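Local coordinates for probable chemoreceptor (Methyl-accepting chemotaxis) transmembrane protein (Rhizobium meliloti, PDB 6D8V) that probably senses quaternary ammonium compounds as a transmembrane chemotaxis receptor, its periplasmic sensory domain binding 1,1-dimethyl-prolinium, at residues E14-A19 and V248-S253; V192-Q197 and A259-L264. All coordinates share one frame; numbering follows the deposited sequence.

Contact 1 (E14-A19 and V248-S253); sequences EARAIA and VVYPFS
Ala15 and Ala19, one turn apart on the long helix 2-45, meet Tyr250 and Phe252, two residues apart on strand 243-254, where the helix packs on a four-stranded antiparallel sheet. The case illustrates a simple principle: small side chains on a helix let aromatic rings from a strand come close to it. Helix and strand run roughly the same way, their axes 9.1 Å apart at closest approach and inclined by 36°. CB of Ala15 stands over one face of the Tyr250 ring in a CH-pi contact, 3.9 Å from the centroid and displaced toward CG. Chi1 of -168° sets Tyr250 CG anti to its own backbone N. The backbone N of Arg16 lies over the same ring face as Ala15 CB, offset toward the rim.

This sheet does not carry the 1,1-dimethyl-prolinium pocket, which is built on and around the other, seven-stranded sheet; a long helix spanning two such modules is consistent with the double-Cache architecture of chemoreceptor sensory domains. Lys12, a turn earlier on the helix, also touches Tyr250.

Ala19 serves both rings. Its CB lies at the edge of Tyr250, 4.1 Å from CE2, and over a face of Phe252, 3.7 Å from that ring's centroid in a second CH-pi contact. Ile22 adds to the packing of Phe252. The single polar link is at the exposed margin, where the Arg16 chain is bent at chi2 and chi3 and its NH1 lies 2.8 Å from Tyr250 OH, a weak hydrogen bond bent to 123° at the hydrogen.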
loop_
_atom_site.group_PDB
_atom_site.type_symbol
_atom_site.label_atom_id
_atom_site.label_comp_id
_atom_site.label_asym_id
_atom_site.label_seq_id
_atom_site.Cartn_x
_atom_site.Cartn_y
_atom_site.Cartn_z
ATOM N N GLU A 14 -10.551 3.386 -19.870
ATOM C CA GLU A 14 -9.766 4.280 -19.036
ATOM C C GLU A 14 -9.370 3.606 -17.721
ATOM O O GLU A 14 -8.264 3.824 -17.212
ATOM C CB GLU A 14 -10.586 5.548 -18.810
ATOM C CG GLU A 14 -9.904 6.702 -18.146
ATOM C CD GLU A 14 -10.861 7.865 -17.981
ATOM O OE1 GLU A 14 -11.580 8.179 -18.955
ATOM O OE2 GLU A 14 -10.910 8.451 -16.876
ATOM N N ALA A 15 -10.258 2.780 -17.154
ATOM C CA ALA A 15 -9.885 2.006 -15.970
ATOM C C ALA A 15 -8.771 1.025 -16.286
ATOM O O ALA A 15 -7.865 0.841 -15.465
ATOM C CB ALA A 15 -11.095 1.259 -15.396
ATOM N N ARG A 16 -8.819 0.396 -17.468
ATOM C CA ARG A 16 -7.716 -0.456 -17.903
ATOM C C ARG A 16 -6.405 0.322 -17.917
ATOM O O ARG A 16 -5.373 -0.179 -17.456
ATOM C CB ARG A 16 -8.032 -1.057 -19.277
ATOM C CG ARG A 16 -6.919 -1.904 -19.901
ATOM C CD ARG A 16 -7.479 -3.057 -20.740
ATOM N NE ARG A 16 -8.643 -2.671 -21.537
ATOM C CZ ARG A 16 -9.889 -3.091 -21.313
ATOM N NH1 ARG A 16 -10.148 -3.932 -20.319
ATOM N NH2 ARG A 16 -10.882 -2.680 -22.096
ATOM N N ALA A 17 -6.431 1.562 -18.411
ATOM C CA ALA A 17 -5.241 2.409 -18.371
ATOM C C ALA A 17 -4.803 2.712 -16.939
ATOM O O ALA A 17 -3.606 2.665 -16.631
ATOM C CB ALA A 17 -5.503 3.709 -19.127
ATOM N N ILE A 18 -5.752 3.046 -16.054
ATOM C CA ILE A 18 -5.408 3.401 -14.677
ATOM C C ILE A 18 -4.843 2.201 -13.944
ATOM O O ILE A 18 -3.899 2.327 -13.153
ATOM C CB ILE A 18 -6.639 3.958 -13.935
ATOM C CG1 ILE A 18 -7.143 5.267 -14.576
ATOM C CG2 ILE A 18 -6.345 4.099 -12.429
ATOM C CD1 ILE A 18 -6.067 6.319 -14.771
ATOM N N ALA A 19 -5.421 1.019 -14.187
ATOM C CA ALA A 19 -5.023 -0.174 -13.452
ATOM C C ALA A 19 -3.594 -0.584 -13.786
ATOM O O ALA A 19 -2.836 -0.997 -12.901
ATOM C CB ALA A 19 -5.998 -1.318 -13.742
ATOM N N VAL A 248 -18.581 2.906 -12.519
ATOM C CA VAL A 248 -18.022 1.679 -13.070
ATOM C C VAL A 248 -16.926 1.191 -12.135
ATOM O O VAL A 248 -16.035 1.961 -11.752
ATOM C CB VAL A 248 -17.476 1.893 -14.492
ATOM C CG1 VAL A 248 -16.738 0.658 -14.951
ATOM C CG2 VAL A 248 -18.602 2.209 -15.448
ATOM N N VAL A 249 -16.986 -0.085 -11.770
ATOM C CA VAL A 249 -15.990 -0.705 -10.906
ATOM C C VAL A 249 -15.153 -1.657 -11.746
ATOM O O VAL A 249 -15.685 -2.409 -12.571
ATOM C CB VAL A 249 -16.653 -1.428 -9.717
ATOM C CG1 VAL A 249 -17.770 -0.576 -9.153
ATOM C CG2 VAL A 249 -17.193 -2.762 -10.149
ATOM N N TYR A 250 -13.836 -1.616 -11.547
ATOM C CA TYR A 250 -12.894 -2.341 -12.401
ATOM C C TYR A 250 -11.848 -3.007 -11.515
ATOM O O TYR A 250 -10.858 -2.379 -11.115
ATOM C CB TYR A 250 -12.247 -1.395 -13.416
ATOM C CG TYR A 250 -11.473 -2.050 -14.532
ATOM C CD1 TYR A 250 -12.106 -2.433 -15.715
ATOM C CD2 TYR A 250 -10.098 -2.249 -14.429
ATOM C CE1 TYR A 250 -11.397 -3.016 -16.749
ATOM C CE2 TYR A 250 -9.380 -2.830 -15.458
ATOM C CZ TYR A 250 -10.028 -3.215 -16.616
ATOM O OH TYR A 250 -9.303 -3.799 -17.642
ATOM N N PRO A 251 -12.052 -4.276 -11.167
ATOM C CA PRO A 251 -11.018 -5.007 -10.427
ATOM C C PRO A 251 -9.789 -5.227 -11.288
ATOM O O PRO A 251 -9.873 -5.316 -12.516
ATOM C CB PRO A 251 -11.698 -6.337 -10.077
ATOM C CG PRO A 251 -12.820 -6.468 -11.039
ATOM C CD PRO A 251 -13.278 -5.071 -11.339
ATOM N N PHE A 252 -8.635 -5.297 -10.627
ATOM C CA PHE A 252 -7.384 -5.598 -11.309
ATOM C C PHE A 252 -6.395 -6.163 -10.299
ATOM O O PHE A 252 -6.272 -5.644 -9.186
ATOM C CB PHE A 252 -6.809 -4.353 -11.999
ATOM C CG PHE A 252 -6.385 -3.271 -11.047
ATOM C CD1 PHE A 252 -7.322 -2.433 -10.474
ATOM C CD2 PHE A 252 -5.049 -3.095 -10.731
ATOM C CE1 PHE A 252 -6.941 -1.441 -9.604
ATOM C CE2 PHE A 252 -4.656 -2.103 -9.857
ATOM C CZ PHE A 252 -5.606 -1.270 -9.296
ATOM N N SER A 253 -5.697 -7.226 -10.695
ATOM C CA SER A 253 -4.759 -7.909 -9.810
ATOM C C SER A 253 -3.466 -7.125 -9.640
ATOM O O SER A 253 -2.927 -6.563 -10.598
ATOM C CB SER A 253 -4.425 -9.300 -10.349
ATOM O OG SER A 253 -5.450 -10.224 -10.034
#

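Contact 2 (V192-Q197 and A259-L264); sequences VYLLSQ and AQWLVL
Tyr193 and Leu195 pair in antiparallel register with Leu264 and Leu262, the two strand axes running 4.5 Å apart at closest approach and 161° from parallel. Here an outermost strand, 191-195, is joined to the four-stranded sheet of what is probably the second Cache module. The Tyr193-Leu264 and Leu195-Leu262 pairs are hydrogen-bonded, each amide reaching the opposite carbonyl: Leu195 N lies 2.7 Å from Leu262 O in that carbonyl's plane, whereas Leu262 N approaches Leu195 O at 3.0 Å from above the plane. Between them, Leu194 and Val263 form the non-hydrogen-bonded pair.

Alternation then sorts the side chains. Leu195 CB rests on Leu262 CB at 3.6 Å, and its CG meets Leu264 CD1, all on the face that also carries Tyr193. On the reverse face Leu194 CD1 touches Val263 CG2 at 3.9 Å; this side is covered by helices 2-45 and 174-183, with Leu177 and Leu181 against Leu194. Chi1 of -168° places Leu194 CG anti to the backbone N. Its CD2 comes obliquely against the six-membered part of the Trp261 indole, 3.5 Å from CE3.

Past the strand's end, Gln197 lies alongside Trp261, pointing the same way, its amide plane turned 38° from the indole. An alanine in place of Trp261 would probably leave Gln197 OE1 without its indole donor and open a gap beside Leu194 CD2. Gln197 CG sits at the indole edge, in the ring plane, and packs against Ala259 CB, while Trp261 NE1 donates to Gln197 OE1 over 3.1 Å, approaching from above the amide plane.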
loop_
_atom_site.group_PDB
_atom_site.type_symbol
_atom_site.label_atom_id
_atom_site.label_comp_id
_atom_site.label_asym_id
_atom_site.label_seq_id
_atom_site.Cartn_x
_atom_site.Cartn_y
_atom_site.Cartn_z
ATOM N N VAL A 192 -12.084 9.553 -10.834
ATOM C CA VAL A 192 -11.701 8.163 -10.641
ATOM C C VAL A 192 -11.285 7.996 -9.185
ATOM O O VAL A 192 -10.647 8.871 -8.587
ATOM C CB VAL A 192 -10.589 7.683 -11.619
ATOM C CG1 VAL A 192 -10.719 8.378 -12.980
ATOM C CG2 VAL A 192 -9.186 7.843 -11.030
ATOM N N TYR A 193 -11.682 6.870 -8.607
ATOM C CA TYR A 193 -11.386 6.535 -7.227
ATOM C C TYR A 193 -10.812 5.123 -7.208
ATOM O O TYR A 193 -10.556 4.526 -8.256
ATOM C CB TYR A 193 -12.636 6.697 -6.356
ATOM C CG TYR A 193 -13.150 8.115 -6.384
ATOM C CD1 TYR A 193 -12.395 9.148 -5.849
ATOM C CD2 TYR A 193 -14.368 8.433 -6.974
ATOM C CE1 TYR A 193 -12.843 10.448 -5.879
ATOM C CE2 TYR A 193 -14.824 9.746 -7.005
ATOM C CZ TYR A 193 -14.052 10.751 -6.457
ATOM O OH TYR A 193 -14.481 12.067 -6.468
ATOM N N LEU A 194 -10.599 4.581 -6.014
ATOM C CA LEU A 194 -9.870 3.327 -5.877
ATOM C C LEU A 194 -10.262 2.638 -4.577
ATOM O O LEU A 194 -10.204 3.258 -3.507
ATOM C CB LEU A 194 -8.364 3.584 -5.906
ATOM C CG LEU A 194 -7.452 2.367 -6.060
ATOM C CD1 LEU A 194 -7.553 1.789 -7.472
ATOM C CD2 LEU A 194 -6.027 2.772 -5.733
ATOM N N LEU A 195 -10.654 1.366 -4.679
ATOM C CA LEU A 195 -11.037 0.539 -3.541
ATOM C C LEU A 195 -9.992 -0.539 -3.302
ATOM O O LEU A 195 -9.291 -0.969 -4.223
ATOM C CB LEU A 195 -12.409 -0.117 -3.755
ATOM C CG LEU A 195 -13.619 0.808 -3.677
ATOM C CD1 LEU A 195 -14.925 0.030 -3.624
ATOM C CD2 LEU A 195 -13.478 1.709 -2.466
ATOM N N SER A 196 -9.901 -0.985 -2.049
ATOM C CA SER A 196 -8.894 -1.960 -1.654
ATOM C C SER A 196 -9.383 -3.386 -1.899
ATOM O O SER A 196 -10.446 -3.626 -2.479
ATOM C CB SER A 196 -8.519 -1.784 -0.186
ATOM O OG SER A 196 -9.514 -2.349 0.655
ATOM N N GLN A 197 -8.590 -4.346 -1.415
ATOM C CA GLN A 197 -8.892 -5.768 -1.542
ATOM C C GLN A 197 -10.265 -6.131 -0.985
ATOM O O GLN A 197 -10.892 -7.092 -1.450
ATOM C CB GLN A 197 -7.815 -6.565 -0.811
ATOM C CG GLN A 197 -6.396 -6.093 -1.087
ATOM C CD GLN A 197 -5.865 -5.124 -0.047
ATOM O OE1 GLN A 197 -5.898 -3.907 -0.242
ATOM N NE2 GLN A 197 -5.351 -5.662 1.060
ATOM N N ALA A 259 -3.261 -9.902 -4.272
ATOM C CA ALA A 259 -4.406 -9.059 -3.964
ATOM C C ALA A 259 -4.864 -8.375 -5.241
ATOM O O ALA A 259 -4.143 -8.337 -6.239
ATOM C CB ALA A 259 -4.082 -8.014 -2.893
ATOM N N GLN A 260 -6.079 -7.841 -5.200
ATOM C CA GLN A 260 -6.601 -7.032 -6.285
ATOM C C GLN A 260 -7.236 -5.773 -5.710
ATOM O O GLN A 260 -7.645 -5.730 -4.547
ATOM C CB GLN A 260 -7.622 -7.802 -7.118
ATOM C CG GLN A 260 -8.792 -8.333 -6.325
ATOM C CD GLN A 260 -9.865 -8.898 -7.219
ATOM O OE1 GLN A 260 -9.664 -9.045 -8.423
ATOM N NE2 GLN A 260 -11.018 -9.212 -6.640
ATOM N N TRP A 261 -7.308 -4.744 -6.546
ATOM C CA TRP A 261 -7.958 -3.492 -6.202
ATOM C C TRP A 261 -9.053 -3.172 -7.211
ATOM O O TRP A 261 -9.090 -3.717 -8.318
ATOM C CB TRP A 261 -6.960 -2.337 -6.162
ATOM C CG TRP A 261 -6.051 -2.361 -4.977
ATOM C CD1 TRP A 261 -6.088 -3.227 -3.924
ATOM C CD2 TRP A 261 -4.966 -1.466 -4.723
ATOM N NE1 TRP A 261 -5.088 -2.924 -3.026
ATOM C CE2 TRP A 261 -4.386 -1.848 -3.498
ATOM C CE3 TRP A 261 -4.426 -0.380 -5.418
ATOM C CZ2 TRP A 261 -3.293 -1.186 -2.953
ATOM C CZ3 TRP A 261 -3.340 0.280 -4.876
ATOM C CH2 TRP A 261 -2.788 -0.123 -3.652
ATOM N N LEU A 262 -9.940 -2.264 -6.821
ATOM C CA LEU A 262 -10.984 -1.747 -7.694
ATOM C C LEU A 262 -10.632 -0.327 -8.107
ATOM O O LEU A 262 -10.373 0.533 -7.258
ATOM C CB LEU A 262 -12.357 -1.746 -7.012
ATOM C CG LEU A 262 -12.995 -3.074 -6.675
ATOM C CD1 LEU A 262 -12.774 -4.050 -7.819
ATOM C CD2 LEU A 262 -12.419 -3.607 -5.380
ATOM N N VAL A 263 -10.624 -0.090 -9.400
ATOM C CA VAL A 263 -10.728 1.254 -9.934
ATOM C C VAL A 263 -12.209 1.584 -10.012
ATOM O O VAL A 263 -13.018 0.763 -10.458
ATOM C CB VAL A 263 -10.053 1.353 -11.313
ATOM C CG1 VAL A 263 -10.246 2.723 -11.907
ATOM C CG2 VAL A 263 -8.572 1.036 -11.195
ATOM N N LEU A 264 -12.572 2.755 -9.523
ATOM C CA LEU A 264 -13.909 3.291 -9.699
ATOM C C LEU A 264 -13.791 4.487 -10.619
ATOM O O LEU A 264 -12.968 5.378 -10.389
ATOM C CB LEU A 264 -14.535 3.726 -8.372
ATOM C CG LEU A 264 -14.552 2.754 -7.201
ATOM C CD1 LEU A 264 -15.263 3.417 -6.036
ATOM C CD2 LEU A 264 -15.235 1.456 -7.591
#

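How the contacts relate
Both contacts are largely buried and converge on the same sheet, since strands 243-254 and 259-268 are neighbours in it: Tyr250 N probably bonds to Val263 O, and Phe252 N to Trp261 O. Contact 1 joins the long helix to that sheet almost wholly through side chains, with small methyl groups against aromatic faces and a weak polar link at its exposed margin. Contact 2 works within the sheet, where backbone bonds set the register, apolar side chains fill in around them, and a tryptophan-glutamine bond lies past the end of the edge strand; it buries about twice the surface. Their chemistries meet under helix 2-45, where Phe252 touches Trp261 and Val263, and Val263 reaches Ala15.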